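Transcription initiation factor IIB (Methanocaldococcus jannaschii, PDB 5O9J) probably excises itself from its host transcription factor by protein splicing, being a mini-intein with the HINT fold. Local coordinates at residues Val21-Ile24 against Gly25-Ile28; Arg39-Gly42 against Ile43-Ile46; Ile55-Asn58 against Ser59-Phe63. All coordinates share one frame; numbering follows the deposited sequence.

Contact 1: residues Val21-Ile24 against Gly25-Ile28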
loop_
_atom_site.group_PDB
_atom_site.type_symbol
_atom_site.label_atom_id
_atom_site.label_comp_id
_atom_site.label_asym_id
_atom_site.label_seq_id
_atom_site.Cartn_x
_atom_site.Cartn_y
_atom_site.Cartn_z
ATOM N N VAL A 21 9.721 -10.674 -7.772
ATOM C CA VAL A 21 9.194 -10.203 -6.496
ATOM C C VAL A 21 10.220 -9.302 -5.820
ATOM O O VAL A 21 11.300 -9.759 -5.442
ATOM C CB VAL A 21 8.859 -11.362 -5.549
ATOM C CG1 VAL A 21 8.216 -10.825 -4.271
ATOM C CG2 VAL A 21 7.960 -12.375 -6.228
ATOM N N VAL A 22 9.890 -8.018 -5.677
ATOM C CA VAL A 22 10.888 -7.023 -5.300
ATOM C C VAL A 22 10.380 -5.975 -4.304
ATOM O O VAL A 22 9.185 -5.716 -4.218
ATOM C CB VAL A 22 11.421 -6.266 -6.556
ATOM C CG1 VAL A 22 11.969 -7.240 -7.599
ATOM C CG2 VAL A 22 10.327 -5.401 -7.168
ATOM N N LYS A 23 11.300 -5.362 -3.563
ATOM C CA LYS A 23 10.962 -4.201 -2.751
ATOM C C LYS A 23 10.487 -3.058 -3.647
ATOM O O LYS A 23 11.171 -2.689 -4.598
ATOM C CB LYS A 23 12.161 -3.760 -1.913
ATOM C CG LYS A 23 12.768 -4.882 -1.084
ATOM C CD LYS A 23 13.838 -4.374 -0.130
ATOM C CE LYS A 23 14.442 -5.531 0.648
ATOM N NZ LYS A 23 15.437 -5.095 1.664
ATOM N N ILE A 24 9.315 -2.509 -3.340
ATOM C CA ILE A 24 8.724 -1.467 -4.162
ATOM C C ILE A 24 9.672 -0.265 -4.318
ATOM O O ILE A 24 9.801 0.278 -5.404
ATOM C CB ILE A 24 7.366 -1.007 -3.586
ATOM C CG1 ILE A 24 6.730 0.055 -4.474
ATOM C CG2 ILE A 24 7.503 -0.490 -2.153
ATOM C CD1 ILE A 24 5.376 0.511 -3.963
ATOM N N GLY A 25 10.353 0.117 -3.244
ATOM C CA GLY A 25 11.277 1.245 -3.288
ATOM C C GLY A 25 12.469 0.995 -4.194
ATOM O O GLY A 25 12.926 1.897 -4.902
ATOM N N GLU A 26 12.977 -0.231 -4.163
ATOM C CA GLU A 26 14.104 -0.629 -4.998
ATOM C C GLU A 26 13.777 -0.519 -6.488
ATOM O O GLU A 26 14.537 0.069 -7.258
ATOM C CB GLU A 26 14.520 -2.058 -4.654
ATOM C CG GLU A 26 15.787 -2.550 -5.338
ATOM C CD GLU A 26 16.411 -3.723 -4.593
ATOM O OE1 GLU A 26 17.386 -4.315 -5.105
ATOM O OE2 GLU A 26 15.926 -4.046 -3.484
ATOM N N LEU A 27 12.643 -1.087 -6.887
ATOM C CA LEU A 27 12.161 -0.962 -8.261
ATOM C C LEU A 27 12.034 0.497 -8.704
ATOM O O LEU A 27 12.533 0.887 -9.760
ATOM C CB LEU A 27 10.808 -1.636 -8.409
ATOM C CG LEU A 27 10.106 -1.425 -9.750
ATOM C CD1 LEU A 27 10.778 -2.216 -10.868
ATOM C CD2 LEU A 27 8.632 -1.775 -9.636
ATOM N N ILE A 28 11.335 1.289 -7.902
ATOM C CA ILE A 28 11.000 2.655 -8.282
ATOM C C ILE A 28 12.239 3.552 -8.327
ATOM O O ILE A 28 12.357 4.422 -9.200
ATOM C CB ILE A 28 9.938 3.238 -7.320
ATOM C CG1 ILE A 28 8.576 2.586 -7.604
ATOM C CG2 ILE A 28 9.841 4.751 -7.455
ATOM C CD1 ILE A 28 7.452 3.061 -6.698
#
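I24 and I28 run side by side in the same direction, the CG1 of I24 meeting the CD1 of I28 at 3.8 Å. With its CG1 anti to the backbone N (chi1 -178°), I24 sets that branch where the residue one turn later can lie along it. V22 reaches L27 from the preceding strand at a slant, its CG2 branch 4.0 Å from the CB of L27. The methylenes of K23 graze E26, with CD 4.0 Å from OE2, yet the opposite charges stay apart: NZ lies 5.3 Å from that oxygen and is hydrogen-bonded to a dioxane probably from the crystallisation liquor. The setting is a strand-to-helix junction in which K23 holds the N-cap position of helix 24-33. Its carbonyl O accepts the L27 N-H at 3.2 Å in a nearly linear bond (172°), opening the i to i+4 pattern of the helix, and I24 O continues it with the N-H of I28 at 3.1 Å. Further out, the backbone of V22 pairs with I11 of strand 10-15, and that of G25 bonds to Y7. L27 packs on I11 and I13, whereas I28 turns to Y162 and L164 of strand 160-165.

Contact 2: residues Arg39-Gly42 against Ile43-Ile46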
loop_
_atom_site.group_PDB
_atom_site.type_symbol
_atom_site.label_atom_id
_atom_site.label_comp_id
_atom_site.label_asym_id
_atom_site.label_seq_id
_atom_site.Cartn_x
_atom_site.Cartn_y
_atom_site.Cartn_z
ATOM N N ARG A 39 9.308 14.192 -13.974
ATOM C CA ARG A 39 8.740 15.519 -13.776
ATOM C C ARG A 39 8.535 15.711 -12.286
ATOM O O ARG A 39 8.643 14.759 -11.518
ATOM C CB ARG A 39 7.427 15.688 -14.545
ATOM C CG ARG A 39 6.238 14.927 -13.969
ATOM C CD ARG A 39 4.977 15.205 -14.780
ATOM N NE ARG A 39 3.771 14.768 -14.079
ATOM C CZ ARG A 39 3.295 13.527 -14.120
ATOM N NH1 ARG A 39 3.921 12.595 -14.831
ATOM N NH2 ARG A 39 2.190 13.214 -13.447
ATOM N N ARG A 40 8.253 16.937 -11.869
ATOM C CA ARG A 40 8.093 17.214 -10.453
ATOM C C ARG A 40 6.770 17.889 -10.117
ATOM O O ARG A 40 6.215 18.651 -10.910
ATOM C CB ARG A 40 9.249 18.081 -9.949
ATOM C CG ARG A 40 10.584 17.368 -9.903
ATOM C CD ARG A 40 11.615 18.213 -9.176
ATOM N NE ARG A 40 12.668 17.397 -8.572
ATOM C CZ ARG A 40 12.580 16.831 -7.372
ATOM N NH1 ARG A 40 11.482 16.977 -6.647
ATOM N NH2 ARG A 40 13.589 16.115 -6.900
ATOM N N GLU A 41 6.269 17.581 -8.929
ATOM C CA GLU A 41 5.112 18.250 -8.359
ATOM C C GLU A 41 5.458 18.579 -6.918
ATOM O O GLU A 41 4.980 17.935 -5.981
ATOM C CB GLU A 41 3.856 17.377 -8.442
ATOM C CG GLU A 41 3.433 17.037 -9.866
ATOM C CD GLU A 41 2.055 16.409 -9.930
ATOM O OE1 GLU A 41 1.400 16.316 -8.868
ATOM O OE2 GLU A 41 1.628 16.013 -11.038
ATOM N N GLY A 42 6.324 19.572 -6.752
ATOM C CA GLY A 42 6.833 19.930 -5.447
ATOM C C GLY A 42 7.847 18.914 -4.966
ATOM O O GLY A 42 8.910 18.746 -5.566
ATOM N N ILE A 43 7.504 18.226 -3.883
ATOM C CA ILE A 43 8.366 17.200 -3.310
ATOM C C ILE A 43 8.261 15.901 -4.095
ATOM O O ILE A 43 9.033 14.968 -3.873
ATOM C CB ILE A 43 8.013 16.930 -1.836
ATOM C CG1 ILE A 43 6.515 16.638 -1.696
ATOM C CG2 ILE A 43 8.414 18.117 -0.971
ATOM C CD1 ILE A 43 6.072 16.349 -0.271
ATOM N N LEU A 44 7.307 15.859 -5.023
ATOM C CA LEU A 44 7.011 14.656 -5.791
ATOM C C LEU A 44 7.860 14.503 -7.047
ATOM O O LEU A 44 7.819 15.352 -7.936
ATOM C CB LEU A 44 5.536 14.644 -6.193
ATOM C CG LEU A 44 4.576 13.724 -5.441
ATOM C CD1 LEU A 44 3.319 13.535 -6.277
ATOM C CD2 LEU A 44 5.225 12.381 -5.117
ATOM N N GLU A 45 8.613 13.407 -7.107
ATOM C CA GLU A 45 9.354 12.996 -8.300
ATOM C C GLU A 45 8.562 11.927 -9.048
ATOM O O GLU A 45 8.319 10.859 -8.500
ATOM C CB GLU A 45 10.719 12.438 -7.914
ATOM C CG GLU A 45 11.923 13.177 -8.460
ATOM C CD GLU A 45 13.228 12.678 -7.834
ATOM O OE1 GLU A 45 13.214 12.275 -6.646
ATOM O OE2 GLU A 45 14.264 12.678 -8.531
ATOM N N ILE A 46 8.169 12.203 -10.286
ATOM C CA ILE A 46 7.331 11.280 -11.035
ATOM C C ILE A 46 7.995 10.838 -12.323
ATOM O O ILE A 46 8.450 11.667 -13.108
ATOM C CB ILE A 46 5.978 11.918 -11.384
ATOM C CG1 ILE A 46 5.234 12.310 -10.110
ATOM C CG2 ILE A 46 5.145 10.974 -12.235
ATOM C CD1 ILE A 46 4.255 13.450 -10.315
#
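R40 lays its side chain beside that of E45, its partner across a hairpin, where the two residues form an antiparallel non-hydrogen-bonded pair. Its CB starts 3.7 Å from the carbonyl O of L44, and CG, anti to the carbonyl carbon of R40 (chi1 -70°), stays near the same oxygen. Beyond CG the chain is extended as far as NE, and so brings CZ to 3.9 Å from the CG of E45, which lies over one face of the guanidinium. At the tip the two nitrogens part company. NH1 turns back to the turn and gives a weak bond to G42 O, while NH2 approaches E45 CD at 3.6 Å. Guanidinium and carboxylate are stacked, their planes only 13° apart, and the salt bridge from R40 NH2 to E45 OE2 is long: no N-H points at the oxygen, so the attraction is probably one of charge alone. The stronger partner of that carboxylate is R73, which bridges OE1.

On the face shared by R39, E41, L44 and I46, the aliphatic branches of I46 underlie a second guanidinium. I46 CG2 comes to 3.3 Å from R39 NH1, and I46 CD1 also touches E41 CG. R39 NH1 is in turn paired with E70, in strand 70-75.

The backbone is bound at both hydrogen-bonded pairs. R39 and I46 exchange two bonds; E41 N meets L44 O at 2.9 Å on a lone pair, whereas the return bond, L44 N to E41 O, arrives from above the carbonyl plane at 3.3 Å. The positive phi of G42 (74°) suits glycine. Together these features define a two-residue beta hairpin closed by a type II' turn, here at the edge of a five-stranded antiparallel sheet of the HINT fold.

Contact 3: residues Ile55-Asn58 against Ser59-Phe63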
loop_
_atom_site.group_PDB
_atom_site.type_symbol
_atom_site.label_atom_id
_atom_site.label_comp_id
_atom_site.label_asym_id
_atom_site.label_seq_id
_atom_site.Cartn_x
_atom_site.Cartn_y
_atom_site.Cartn_z
ATOM N N ILE A 55 0.487 -6.813 -9.547
ATOM C CA ILE A 55 -0.736 -7.515 -9.172
ATOM C C ILE A 55 -1.714 -6.523 -8.574
ATOM O O ILE A 55 -1.389 -5.806 -7.638
ATOM C CB ILE A 55 -0.492 -8.651 -8.157
ATOM C CG1 ILE A 55 0.339 -9.758 -8.795
ATOM C CG2 ILE A 55 -1.826 -9.215 -7.658
ATOM C CD1 ILE A 55 -0.299 -10.366 -10.048
ATOM N N ALA A 56 -2.909 -6.475 -9.136
ATOM C CA ALA A 56 -3.927 -5.582 -8.642
ATOM C C ALA A 56 -5.287 -6.220 -8.816
ATOM O O ALA A 56 -5.443 -7.180 -9.562
ATOM C CB ALA A 56 -3.864 -4.250 -9.365
ATOM N N PHE A 57 -6.266 -5.667 -8.119
ATOM C CA PHE A 57 -7.653 -6.086 -8.222
ATOM C C PHE A 57 -8.388 -5.210 -9.239
ATOM O O PHE A 57 -8.684 -4.049 -8.963
ATOM C CB PHE A 57 -8.307 -5.984 -6.855
ATOM C CG PHE A 57 -9.693 -6.474 -6.826
ATOM C CD1 PHE A 57 -9.973 -7.834 -6.683
ATOM C CD2 PHE A 57 -10.737 -5.582 -6.986
ATOM C CE1 PHE A 57 -11.281 -8.259 -6.668
ATOM C CE2 PHE A 57 -12.015 -6.009 -6.976
ATOM C CZ PHE A 57 -12.318 -7.339 -6.806
ATOM N N ASN A 58 -8.695 -5.750 -10.416
ATOM C CA ASN A 58 -9.181 -4.889 -11.494
ATOM C C ASN A 58 -10.690 -4.617 -11.479
ATOM O O ASN A 58 -11.419 -5.130 -10.626
ATOM C CB ASN A 58 -8.773 -5.464 -12.858
ATOM C CG ASN A 58 -9.522 -6.754 -13.230
ATOM O OD1 ASN A 58 -10.344 -7.282 -12.474
ATOM N ND2 ASN A 58 -9.230 -7.256 -14.419
ATOM N N SER A 59 -11.139 -3.806 -12.440
ATOM C CA SER A 59 -12.546 -3.409 -12.563
ATOM C C SER A 59 -13.498 -4.579 -12.833
ATOM O O SER A 59 -14.705 -4.460 -12.631
ATOM C CB SER A 59 -12.704 -2.363 -13.675
ATOM O OG SER A 59 -11.933 -1.203 -13.406
ATOM N N ASN A 60 -12.959 -5.702 -13.299
ATOM C CA ASN A 60 -13.766 -6.897 -13.521
ATOM C C ASN A 60 -13.723 -7.826 -12.316
ATOM O O ASN A 60 -14.031 -9.016 -12.427
ATOM C CB ASN A 60 -13.293 -7.640 -14.770
ATOM C CG ASN A 60 -13.427 -6.806 -16.029
ATOM O OD1 ASN A 60 -14.238 -5.882 -16.091
ATOM N ND2 ASN A 60 -12.630 -7.130 -17.040
ATOM N N TYR A 61 -13.319 -7.269 -11.174
ATOM C CA TYR A 61 -13.282 -7.988 -9.898
ATOM C C TYR A 61 -12.275 -9.138 -9.830
ATOM O O TYR A 61 -12.522 -10.128 -9.133
ATOM C CB TYR A 61 -14.673 -8.532 -9.553
ATOM C CG TYR A 61 -15.713 -7.456 -9.352
ATOM C CD1 TYR A 61 -15.416 -6.308 -8.627
ATOM C CD2 TYR A 61 -16.986 -7.579 -9.902
ATOM C CE1 TYR A 61 -16.358 -5.314 -8.445
ATOM C CE2 TYR A 61 -17.938 -6.587 -9.725
ATOM C CZ TYR A 61 -17.618 -5.457 -8.994
ATOM O OH TYR A 61 -18.551 -4.457 -8.807
ATOM N N LYS A 62 -11.145 -9.016 -10.525
ATOM C CA LYS A 62 -10.153 -10.090 -10.512
ATOM C C LYS A 62 -8.732 -9.641 -10.160
ATOM O O LYS A 62 -8.300 -8.547 -10.530
ATOM C CB LYS A 62 -10.146 -10.805 -11.866
ATOM C CG LYS A 62 -11.511 -11.387 -12.262
ATOM C CD LYS A 62 -11.652 -11.526 -13.766
ATOM C CE LYS A 62 -12.982 -12.161 -14.127
ATOM N NZ LYS A 62 -12.971 -12.737 -15.505
ATOM N N PHE A 63 -8.016 -10.498 -9.433
ATOM C CA PHE A 63 -6.602 -10.276 -9.148
ATOM C C PHE A 63 -5.738 -10.729 -10.317
ATOM O O PHE A 63 -5.615 -11.924 -10.600
ATOM C CB PHE A 63 -6.185 -10.999 -7.869
ATOM C CG PHE A 63 -6.688 -10.339 -6.615
ATOM C CD1 PHE A 63 -7.871 -10.755 -6.012
ATOM C CD2 PHE A 63 -5.987 -9.293 -6.045
ATOM C CE1 PHE A 63 -8.335 -10.142 -4.862
ATOM C CE2 PHE A 63 -6.448 -8.673 -4.895
ATOM C CZ PHE A 63 -7.621 -9.097 -4.301
#
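F57 turns the edge of its ring toward the face of F63 in a T-shaped stack, with centroids 5.0 Å apart and planes inclined at 63°. The atom that leads is F57 CD1, placed over the F63 ring toward its rim and 3.4 Å from CE1 of F63. F57 CB adds a CH-pi contact above the same face, so the phenylalanine meets F63 with both its stem and its ring. The far end of F57 points to Y61: CZ sits at the edge of the tyrosine ring, 3.7 Å from Y61 CD1, and also presses on the Y61 backbone at CA. The backbone N of K62 lies over one face of F57, toward the rim. A serine in place of F57 takes the ring away, which would probably leave the F63 face without its edge-on partner and open a gap beside Y61.

N58 binds the turn through its side chain. Its CG is wedged between the backbone N and the carbonyl carbon (chi1 70°), which swings OD1 inward over the loop, where it takes the K62 N-H at 2.7 Å and, weakly, that of N60. The backbone N of N58 bonds to K62 O at 2.8 Å, and N58 O accepts the Y61 N-H at 2.9 Å. With Y61 in a left-handed conformation, this is a type I turn followed by a G1 beta bulge, a common way to close a hairpin.

Outward from the turn, F57 is packed against R133, L138 and I139, its carbonyl bound by the side chain of N171, while S59 OG bonds to N168 O. The hairpin joins strands 52-57 and 63-67 at one edge of the sheet they form with 10-15 and 18-23, with F63 and I55 both resting on V173 of strand 171-174.

How the contacts relate
From the N terminus, the three contacts come in series, none nested in or crossing another, each joining segments adjacent in the chain. Contact 1 marks the change from strand 18-23, an outer strand of the sheet with 10-15, 52-57 and 63-67, into helix 24-33, which bridges that sheet and strand 160-165 of a five-stranded antiparallel sheet. Contact 2 closes the tight reversal between strands 38-41 and 44-48 at the edge of this second sheet. Strand 52-57 then returns the chain to the first sheet, where contact 3 turns it into strand 63-67. Contacts 1 and 3 thus serve the same sheet, their centres about 21 Å apart, against about 28 Å for contacts 2 and 3.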